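Local coordinates for protein cystathionine gamma-synthase (Xanthomonas oryzae pv. oryzae KACC 10331, PDB 6LD7) that probably makes cystathionine for methionine biosynthesis, as a pyridoxal 5'-phosphate-dependent enzyme of the trans-sulfuration family, at residues A20-A23 / G24-R27; D56-R59 / S60-T64; D110-G113 / G114-R117; L229-Q232 / L233-W236; S245-D248 / A249-T252. The protein carries 1 engineered substitution. All coordinates share one frame; numbering follows the deposited sequence.

Contact 1: A20-A23 / G24-R27; sequences AVRA and GIDR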
# COMPACT_ATOMS: atom_id res chain seq x y z
N ALA C 20 18.84 12.94 4.39
CA ALA C 20 17.51 12.36 4.68
C ALA C 20 16.53 12.71 3.53
O ALA C 20 15.82 11.85 2.98
CB ALA C 20 17.03 12.90 6.02
N VAL C 21 16.58 13.95 3.09
CA VAL C 21 15.65 14.45 2.06
C VAL C 21 15.96 13.72 0.79
O VAL C 21 14.99 13.39 0.13
CB VAL C 21 15.76 15.98 1.82
CG1 VAL C 21 15.06 16.38 0.55
CG2 VAL C 21 15.21 16.78 2.97
N ARG C 22 17.24 13.51 0.48
CA ARG C 22 17.67 12.86 -0.81
C ARG C 22 17.95 11.35 -0.63
O ARG C 22 18.36 10.76 -1.62
CB ARG C 22 18.88 13.58 -1.45
CG ARG C 22 18.53 15.04 -1.80
CD ARG C 22 19.44 15.87 -2.68
NE ARG C 22 19.47 15.43 -4.06
CZ ARG C 22 18.55 15.70 -4.97
NH1 ARG C 22 17.47 16.44 -4.68
NH2 ARG C 22 18.71 15.22 -6.20
N ALA C 23 17.50 10.68 0.43
CA ALA C 23 17.75 9.21 0.56
C ALA C 23 17.03 8.41 -0.59
O ALA C 23 15.89 8.68 -1.03
CB ALA C 23 17.38 8.86 2.00
N GLY C 24 17.71 7.56 -1.32
CA GLY C 24 17.12 7.04 -2.61
C GLY C 24 16.31 7.92 -3.66
O GLY C 24 15.71 7.29 -4.53
N ILE C 25 16.40 9.25 -3.79
CA ILE C 25 16.12 9.94 -5.08
C ILE C 25 17.22 9.58 -6.10
O ILE C 25 18.34 9.43 -5.66
CB ILE C 25 16.01 11.49 -4.96
CG1 ILE C 25 15.76 12.07 -6.35
CG2 ILE C 25 17.28 12.12 -4.42
CD1 ILE C 25 15.41 13.55 -6.41
N ASP C 26 16.96 9.33 -7.39
CA ASP C 26 18.04 8.89 -8.34
C ASP C 26 18.75 7.62 -7.82
O ASP C 26 19.98 7.62 -7.56
CB ASP C 26 19.14 9.96 -8.54
CG ASP C 26 18.79 11.17 -9.40
OD1 ASP C 26 18.15 10.97 -10.49
OD2 ASP C 26 19.24 12.33 -9.03
N ARG C 27 18.00 6.60 -7.47
CA ARG C 27 18.52 5.31 -6.92
C ARG C 27 18.00 4.16 -7.81
O ARG C 27 18.52 3.11 -7.74
CB ARG C 27 18.02 5.11 -5.47
CG ARG C 27 19.08 5.04 -4.37
CD ARG C 27 20.07 6.19 -4.18
NE ARG C 27 20.61 6.35 -2.81
CZ ARG C 27 20.58 7.50 -2.09
NH1 ARG C 27 19.98 8.59 -2.55
NH2 ARG C 27 21.08 7.56 -0.87

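Contact 2: D56-R59 / S60-T64; sequences DYTR and SGNPT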
# COMPACT_ATOMS: atom_id res chain seq x y z
N ASP C 56 18.38 -12.58 -2.62
CA ASP C 56 17.75 -13.91 -2.91
C ASP C 56 16.40 -14.03 -2.15
O ASP C 56 15.47 -14.65 -2.68
CB ASP C 56 18.74 -15.07 -2.64
CG ASP C 56 19.04 -15.21 -1.16
OD1 ASP C 56 19.33 -14.20 -0.51
OD2 ASP C 56 18.83 -16.30 -0.64
N TYR C 57 16.27 -13.49 -0.94
CA TYR C 57 15.07 -13.76 -0.09
C TYR C 57 14.83 -12.60 0.88
O TYR C 57 15.85 -12.36 1.66
CB TYR C 57 15.27 -15.08 0.68
CG TYR C 57 14.01 -15.63 1.29
CD1 TYR C 57 12.93 -16.02 0.49
CD2 TYR C 57 13.88 -15.68 2.67
CE1 TYR C 57 11.75 -16.51 1.06
CE2 TYR C 57 12.70 -16.11 3.25
CZ TYR C 57 11.64 -16.56 2.45
OH TYR C 57 10.54 -17.07 3.09
N THR C 58 13.61 -12.00 0.94
CA THR C 58 13.40 -10.76 1.71
C THR C 58 13.64 -10.92 3.22
O THR C 58 14.15 -9.92 3.72
CB THR C 58 12.25 -9.78 1.40
OG1 THR C 58 11.13 -9.43 2.28
CG2 THR C 58 12.09 -9.67 -0.05
N ARG C 59 13.52 -12.10 3.85
CA ARG C 59 13.70 -12.20 5.32
C ARG C 59 15.16 -11.79 5.57
O ARG C 59 15.45 -11.14 6.58
CB ARG C 59 13.43 -13.59 5.91
CG ARG C 59 14.10 -13.74 7.29
CD ARG C 59 13.64 -14.88 8.11
NE ARG C 59 13.26 -16.07 7.34
CZ ARG C 59 14.13 -16.94 6.81
NH1 ARG C 59 15.42 -16.70 6.93
NH2 ARG C 59 13.72 -18.05 6.16
N SER C 60 16.04 -12.09 4.63
CA SER C 60 17.51 -12.00 4.83
C SER C 60 18.07 -10.62 4.33
O SER C 60 18.87 -10.00 5.08
CB SER C 60 18.04 -13.27 4.18
OG SER C 60 19.04 -12.93 3.31
N GLY C 61 17.56 -10.07 3.21
CA GLY C 61 18.00 -8.84 2.51
C GLY C 61 16.89 -8.41 1.52
O GLY C 61 16.29 -9.28 0.81
N ASN C 62 16.53 -7.13 1.49
CA ASN C 62 15.50 -6.57 0.57
C ASN C 62 15.92 -5.14 0.27
O ASN C 62 16.37 -4.46 1.20
CB ASN C 62 14.13 -6.59 1.21
CG ASN C 62 13.12 -5.84 0.41
OD1 ASN C 62 13.12 -4.61 0.50
ND2 ASN C 62 12.27 -6.59 -0.32
N PRO C 63 15.93 -4.71 -1.01
CA PRO C 63 16.47 -3.40 -1.35
C PRO C 63 15.70 -2.22 -0.77
O PRO C 63 16.33 -1.20 -0.46
CB PRO C 63 16.46 -3.32 -2.88
CG PRO C 63 15.58 -4.43 -3.30
CD PRO C 63 15.54 -5.48 -2.20
N THR C 64 14.39 -2.30 -0.65
CA THR C 64 13.59 -1.18 -0.07
C THR C 64 13.96 -1.02 1.42
O THR C 64 14.18 0.12 1.91
CB THR C 64 12.10 -1.44 -0.26
OG1 THR C 64 11.90 -1.49 -1.68
CG2 THR C 64 11.30 -0.36 0.46
O HOH W 1 18.17 -11.22 0.03

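Contact 3: D110-G113 / G114-R117; sequences DAYG and GSWR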
# COMPACT_ATOMS: atom_id res chain seq x y z
N ASP C 110 15.43 3.98 35.01
CA ASP C 110 14.17 4.57 34.51
C ASP C 110 13.98 4.21 33.01
O ASP C 110 13.35 4.95 32.29
CB ASP C 110 14.21 6.08 34.78
CG ASP C 110 15.39 6.83 34.15
OD1 ASP C 110 16.24 6.18 33.55
OD2 ASP C 110 15.44 8.11 34.27
N ALA C 111 14.63 3.18 32.49
CA ALA C 111 14.47 2.81 31.05
C ALA C 111 12.98 2.55 30.71
O ALA C 111 12.24 2.15 31.58
CB ALA C 111 15.31 1.58 30.73
N TYR C 112 12.64 2.66 29.45
CA TYR C 112 11.35 2.26 28.84
C TYR C 112 10.81 0.93 29.45
O TYR C 112 11.57 -0.07 29.53
CB TYR C 112 11.56 2.19 27.31
CG TYR C 112 10.28 1.77 26.63
CD1 TYR C 112 9.08 2.46 26.89
CD2 TYR C 112 10.24 0.64 25.82
CE1 TYR C 112 7.89 2.05 26.28
CE2 TYR C 112 9.07 0.22 25.20
CZ TYR C 112 7.89 0.92 25.44
OH TYR C 112 6.75 0.43 24.87
N GLY C 113 9.56 0.95 29.94
CA GLY C 113 8.84 -0.19 30.54
C GLY C 113 8.86 -1.44 29.61
O GLY C 113 9.05 -2.56 30.16
N GLY C 114 8.76 -1.31 28.26
CA GLY C 114 8.81 -2.48 27.36
C GLY C 114 10.22 -3.08 27.38
O GLY C 114 10.40 -4.32 27.40
N SER C 115 11.21 -2.23 27.58
CA SER C 115 12.62 -2.67 27.64
C SER C 115 12.76 -3.44 28.95
O SER C 115 13.22 -4.60 28.90
CB SER C 115 13.59 -1.49 27.54
OG SER C 115 13.43 -0.78 26.30
N TRP C 116 12.30 -2.87 30.07
CA TRP C 116 12.35 -3.57 31.41
C TRP C 116 11.62 -4.94 31.33
O TRP C 116 12.14 -5.92 31.90
CB TRP C 116 11.76 -2.71 32.56
CG TRP C 116 12.83 -1.92 33.24
CD1 TRP C 116 13.04 -0.54 33.21
CD2 TRP C 116 13.93 -2.48 33.99
NE1 TRP C 116 14.21 -0.23 33.87
CE2 TRP C 116 14.80 -1.40 34.33
CE3 TRP C 116 14.29 -3.79 34.37
CZ2 TRP C 116 15.92 -1.61 35.13
CZ3 TRP C 116 15.46 -3.98 35.06
CH2 TRP C 116 16.24 -2.90 35.48
N ARG C 117 10.41 -4.99 30.74
CA ARG C 117 9.59 -6.25 30.66
C ARG C 117 10.41 -7.33 29.94
O ARG C 117 10.55 -8.47 30.48
CB ARG C 117 8.28 -5.90 29.98
CG ARG C 117 7.49 -7.11 29.49
CD ARG C 117 6.19 -6.81 28.81
NE ARG C 117 6.02 -5.84 27.68
CZ ARG C 117 6.83 -5.44 26.60
NH1 ARG C 117 8.16 -5.75 26.28
NH2 ARG C 117 6.16 -4.61 25.80

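Contact 4: L229-Q232 / L233-W236; sequences LHQQ and LVWW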
# COMPACT_ATOMS: atom_id res chain seq x y z
N LEU C 229 30.40 -5.70 13.72
CA LEU C 229 29.19 -5.90 14.56
C LEU C 229 27.92 -5.81 13.66
O LEU C 229 26.88 -6.46 13.95
CB LEU C 229 29.15 -4.83 15.61
CG LEU C 229 28.68 -5.23 16.99
CD1 LEU C 229 28.26 -4.01 17.77
CD2 LEU C 229 27.70 -6.40 17.02
N HIS C 230 27.94 -4.90 12.69
CA HIS C 230 26.82 -4.75 11.71
C HIS C 230 26.48 -6.11 11.06
O HIS C 230 25.31 -6.45 11.03
CB HIS C 230 27.13 -3.67 10.69
CG HIS C 230 26.16 -3.63 9.59
ND1 HIS C 230 24.81 -3.37 9.80
CD2 HIS C 230 26.29 -3.92 8.28
CE1 HIS C 230 24.17 -3.47 8.64
NE2 HIS C 230 25.06 -3.77 7.70
N GLN C 231 27.48 -6.84 10.62
CA GLN C 231 27.37 -8.16 9.94
C GLN C 231 26.79 -9.17 10.93
O GLN C 231 25.96 -9.95 10.53
CB GLN C 231 28.71 -8.63 9.31
CG GLN C 231 29.06 -7.92 7.99
CD GLN C 231 27.96 -7.82 6.93
OE1 GLN C 231 27.81 -6.83 6.22
NE2 GLN C 231 27.13 -8.83 6.79
N GLN C 232 27.17 -9.12 12.19
CA GLN C 232 26.56 -9.97 13.22
C GLN C 232 25.11 -9.59 13.42
O GLN C 232 24.28 -10.53 13.50
CB GLN C 232 27.36 -9.87 14.50
CG GLN C 232 28.78 -10.44 14.33
CD GLN C 232 29.52 -10.17 15.63
OE1 GLN C 232 28.99 -10.45 16.68
NE2 GLN C 232 30.61 -9.44 15.61
N LEU C 233 24.75 -8.32 13.36
CA LEU C 233 23.33 -7.98 13.54
C LEU C 233 22.49 -8.48 12.34
O LEU C 233 21.35 -8.96 12.57
CB LEU C 233 23.17 -6.49 13.73
CG LEU C 233 23.81 -5.88 14.98
CD1 LEU C 233 23.84 -4.40 14.75
CD2 LEU C 233 23.00 -6.21 16.22
N VAL C 234 23.02 -8.39 11.13
CA VAL C 234 22.34 -8.86 9.90
C VAL C 234 22.08 -10.35 10.07
O VAL C 234 21.02 -10.85 9.73
CB VAL C 234 23.20 -8.52 8.68
CG1 VAL C 234 22.77 -9.28 7.41
CG2 VAL C 234 23.19 -7.00 8.38
N TRP C 235 23.09 -11.09 10.51
CA TRP C 235 22.99 -12.56 10.60
C TRP C 235 21.91 -12.93 11.66
O TRP C 235 21.05 -13.70 11.35
CB TRP C 235 24.37 -13.11 10.94
CG TRP C 235 24.38 -14.60 10.88
CD1 TRP C 235 24.86 -15.35 9.83
CD2 TRP C 235 23.91 -15.52 11.92
NE1 TRP C 235 24.74 -16.69 10.18
CE2 TRP C 235 24.15 -16.83 11.42
CE3 TRP C 235 23.39 -15.37 13.22
CZ2 TRP C 235 23.79 -17.97 12.15
CZ3 TRP C 235 23.01 -16.48 13.94
CH2 TRP C 235 23.22 -17.77 13.42
N TRP C 236 21.93 -12.32 12.83
CA TRP C 236 20.97 -12.59 13.92
C TRP C 236 19.56 -12.15 13.52
O TRP C 236 18.58 -12.87 13.89
CB TRP C 236 21.43 -11.97 15.22
CG TRP C 236 22.46 -12.81 15.90
CD1 TRP C 236 23.80 -12.57 15.94
CD2 TRP C 236 22.21 -13.97 16.72
NE1 TRP C 236 24.39 -13.56 16.65
CE2 TRP C 236 23.47 -14.46 17.10
CE3 TRP C 236 21.08 -14.76 16.95
CZ2 TRP C 236 23.63 -15.60 17.88
CZ3 TRP C 236 21.22 -15.89 17.74
CH2 TRP C 236 22.48 -16.30 18.20
O HOH W 2 27.14 -12.26 17.09

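Contact 5: S245-D248 / A249-T252; sequences SPFD and AFLT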
# COMPACT_ATOMS: atom_id res chain seq x y z
N SER C 245 8.82 -5.46 7.25
CA SER C 245 8.10 -5.42 5.97
C SER C 245 8.69 -4.32 5.08
O SER C 245 8.92 -3.18 5.47
CB SER C 245 6.70 -5.14 6.35
OG SER C 245 6.01 -4.39 5.40
N PRO C 246 8.94 -4.62 3.80
CA PRO C 246 9.35 -3.61 2.83
C PRO C 246 8.36 -2.47 2.71
O PRO C 246 8.76 -1.30 2.50
CB PRO C 246 9.36 -4.36 1.51
CG PRO C 246 9.75 -5.81 1.98
CD PRO C 246 8.99 -6.02 3.27
N PHE C 247 7.09 -2.77 2.81
CA PHE C 247 6.07 -1.69 2.69
C PHE C 247 6.31 -0.71 3.84
O PHE C 247 6.23 0.53 3.66
CB PHE C 247 4.66 -2.24 2.68
CG PHE C 247 3.60 -1.15 2.59
CD1 PHE C 247 3.33 -0.54 1.39
CD2 PHE C 247 2.97 -0.68 3.74
CE1 PHE C 247 2.43 0.52 1.32
CE2 PHE C 247 2.07 0.36 3.66
CZ PHE C 247 1.78 0.92 2.44
N ASP C 248 6.47 -1.22 5.04
CA ASP C 248 6.75 -0.36 6.23
C ASP C 248 8.03 0.45 6.03
O ASP C 248 8.01 1.64 6.38
CB ASP C 248 6.81 -1.14 7.55
CG ASP C 248 5.41 -1.58 8.06
OD1 ASP C 248 4.45 -1.47 7.24
OD2 ASP C 248 5.25 -2.00 9.32
N ALA C 249 9.07 -0.14 5.44
CA ALA C 249 10.31 0.58 5.17
C ALA C 249 10.06 1.71 4.19
O ALA C 249 10.69 2.76 4.30
CB ALA C 249 11.38 -0.35 4.70
N PHE C 250 9.22 1.48 3.20
CA PHE C 250 8.83 2.52 2.22
C PHE C 250 8.16 3.69 2.95
O PHE C 250 8.50 4.89 2.68
CB PHE C 250 7.94 1.94 1.10
CG PHE C 250 7.10 2.97 0.41
CD1 PHE C 250 7.69 3.80 -0.55
CD2 PHE C 250 5.79 3.18 0.77
CE1 PHE C 250 6.96 4.81 -1.15
CE2 PHE C 250 5.05 4.20 0.15
CZ PHE C 250 5.65 5.04 -0.77
N LEU C 251 7.14 3.42 3.75
CA LEU C 251 6.42 4.52 4.42
C LEU C 251 7.38 5.25 5.39
O LEU C 251 7.26 6.48 5.54
CB LEU C 251 5.25 3.97 5.21
CG LEU C 251 3.95 3.73 4.44
CD1 LEU C 251 2.87 3.42 5.42
CD2 LEU C 251 3.60 4.97 3.57
N THR C 252 8.26 4.53 6.06
CA THR C 252 9.22 5.15 7.01
C THR C 252 10.28 5.97 6.32
O THR C 252 10.47 7.05 6.78
CB THR C 252 9.72 4.33 8.21
OG1 THR C 252 11.04 4.48 8.79
CG2 THR C 252 9.03 3.06 8.41

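Contact 1: A20-A23 / G24-R27
Arg22 and Ile25 are the first and last residues of a type II beta turn, with Ala23 and Gly24 at its corners, a local contact formed where the chain comes off helix 16-21 and enters the long loop leading to helix 63-76. The turn is closed by Ile25 N, which donates to Arg22 O over 3.3 Å. Gly24 sits at the third position with positive phi (42°), a backbone shape that glycine adopts easily. Ala23, small and buried, suits the second position, since its methyl packs on Ala71 and Leu253 of two helices of the same chain.

Above the turn the Arg22 and Ile25 side chains pack together. The Arg22 chain bends at chi3 (69°), which folds the guanidinium back so that Ile25 CG2 lies over the centre of one face, 3.8 Å from CZ of Arg22. The same methyl reaches Arg22 CB at 3.7 Å, while Ile25 CD1 approaches Arg22 NH2 at 3.7 Å. A branched aliphatic residue therefore covers the flat side of the guanidinium and leaves its N-H edge for polar partners. Those belong to the second subunit: NH1 forms a salt bridge with Glu378 and NH2 a hydrogen bond with Thr333 of that chain. Asp26 OD2, 4.1 Å from Arg22 NH2 and beyond salt-bridge range, bonds to the same Thr333. The turn thus presents opposite charges to a subunit interface. The Arg27 chain curls back, and its NH1 makes a weak, bent bond (2.9 Å, 129°) to Arg22 O, less certain because Gly24 N crowds Arg27 NH1 at 2.8 Å.

Contact 2: D56-R59 / S60-T64
Thr58 and Asn62 lie side by side and point the same way, paired through Thr58 CB and Asn62 CB 3.7 Å apart; the 3.1 Å from Thr58 CG2 to Asn62 ND2 is tight and possibly strained. A trans first torsion (chi1 171°) carries the Asn62 amide alongside the threonine. OD1 caps helix 63-76, accepting a weak bond from Thr64 N at 2.9 Å and another from Arg65 N, while ND2 donates to Val39 O. Asparagine suits the N-cap because its short side chain brings OD1 back to the first amides of the helix.

The other oriented pair lies within 56-59: the Tyr57 ring brings CE2 over one face of the Arg59 guanidinium, offset toward its rim. Both polar ends find their partners in the fourth subunit, where Tyr57 OH and Arg59 NE bond to the pyridoxal-phosphate-bearing lysine.

The backbone that carries these groups is tightly turned. Tyr57 O accepts from Ser60 N at 3.0 Å and from Gly61 N at 3.3 Å, the two donors arriving from opposite faces of the carbonyl plane. Gly61 O receives a CA-H...O contact from Thr58 CA (3.4 Å), and a water bridges Asp56 N and Gly61 O, though it has more acceptors nearby than protons to give. Such a loop, lending a tyrosine and an arginine to the cofactor site of another subunit, is typical of the shared active sites of trans-sulfuration enzymes.

Contact 3: D110-G113 / G114-R117
Tyr112 O receives Trp116 N over 2.9 Å, and Gly113 O receives Arg117 N at 2.8 Å. Ser115 N adds a weak bond to Tyr112 O, so that carbonyl is gripped by two amides. These are the opening bonds of helix 113-124, with Tyr112 at the N-cap. The helix follows strand 104-108 of the seven-stranded sheet, in the cofactor-binding domain of a fold-type I pyridoxal-phosphate enzyme.

A trans chi1 (179°) swings the Tyr112 ring back under the first turn, and Gly114 N lies over the ring centre, 3.4 Å from CE2 of Tyr112. Glycine suits position 114 because the ring occupies the direction a CB would take. Ser115 OG meets the ring in its plane, 3.5 Å from Tyr112 CD2. The phenol OH bonds to Arg59 of the fourth subunit, consistent with a place at the subunit-shared active site, since Arg59 also bonds to the pyridoxal-phosphate lysine. Across the helix Trp116 turns an edge to the loop: CD1 is 3.2 Å from Ala111 O, and the Ala111 methyl, compact enough to fit here, sits 3.8 Å from Trp116 NE1. Beyond, the indole packs on Leu130 and Thr132 of strand 129-133.

Contact 4: L229-Q232 / L233-W236
His230 and Val234 stand one turn apart on helix 227-240, an amphipathic alpha-helix that lies against the large sheet with one side and meets the fourth subunit near its end. Four i to i+4 backbone bonds hold the two segments, running from Leu233 N to Leu229 O through Trp236 N to Gln232 O.

The His230 side chain points its CG directly away from the amide nitrogen of the same residue (chi1 171°), which turns one face of the imidazole to the next turn. Val234 CG2 settles over that face, 4.0 Å from the ring centroid of His230, in a CH-pi contact; a beta-branched residue suits the place because it offers a methyl close to the backbone. Both residues also touch Val82 of strand 80-84. Leu233 brings its CG within 4.4 Å of Leu229 CD2. The leucine is the buried member, wedged among Leu93, Val82, Val222 and Leu202, where a large flexible aliphatic group fills the helix-to-sheet interface.

The two tryptophans part at chi1, -173° for Trp235 and -80° for Trp236, so that the edge of the first ring comes over the face of the second, Trp235 CZ3 lying above its centre. They pack on Arg117 and Ala121 of the fourth subunit, respectively. Trp236 CD1 meets Gln232 O at 3.2 Å with its ring edge. Gln232 joins the same indole through one water, which donates to Gln232 OE1 at 2.6 Å and accepts from Trp236 NE1 at 3.1 Å.

Contact 5: S245-D248 / A249-T252
Ala249 N, Phe250 N and Leu251 N reach back to Ser245 O, Pro246 O and Phe247 O over 2.9 to 3.0 Å, the regular opening turns of helix 246-256. Ser245 is the N-cap: its OG accepts from Asp248 N at 3.2 Å, almost straight at 173°, satisfying a first-turn amide for which the helix has no carbonyl of its own. Pro246 suits the next position, where its missing N-H costs the helix nothing, and Ala249 is small enough to pack on Leu68 of helix 63-76.

Phe247 and Leu251 meet across one turn. An extended first torsion (chi1 179°) lays the Phe247 ring along the helix toward Leu251, whose CD1 comes to 3.6 Å from Phe247 CE2 at an oblique angle to the ring. On the neighbouring side Phe250 CD2 lies 4.3 Å from Phe247 CE1. The Phe250 ring turns its edge to Phe247 O, which lies in its plane. These groups lie at subunit interfaces: Phe247 stacks on Phe247 of the fourth subunit, and Leu251 packs on Leu251 of the second.

Asp248 also looks across the interface, where its OD1 bonds to Ser245 OG of the fourth subunit, and the reverse pair repeats the bond. Each Ser245 hydroxyl is thus held by a helix amide of its own chain and a carboxylate of the other. The buried charge of Asp248 is probably eased by this hydroxyl and by the nearby positive end of the helix, so the capping chemistry is tied to subunit association.

Along the chain the five contacts come in series, none nested in or crossing another, and each joins neighbouring residues. Contact 1 turns the chain off helix 16-21 into a long loop, and contact 2 closes that loop's end at the start of helix 63-76. Contact 3 leads from strand 104-108 into helix 113-124 of the large sheet domain, contact 4 lies within helix 227-240 on that sheet, and contact 5 opens helix 246-256. Contacts 2 and 5 touch directly through Thr64 and Pro246, joining two helix starts. Contacts 2 and 3 lie about 31 Å apart between centres within one chain, yet contact 2 of one subunit meets contact 3 of the fourth subunit.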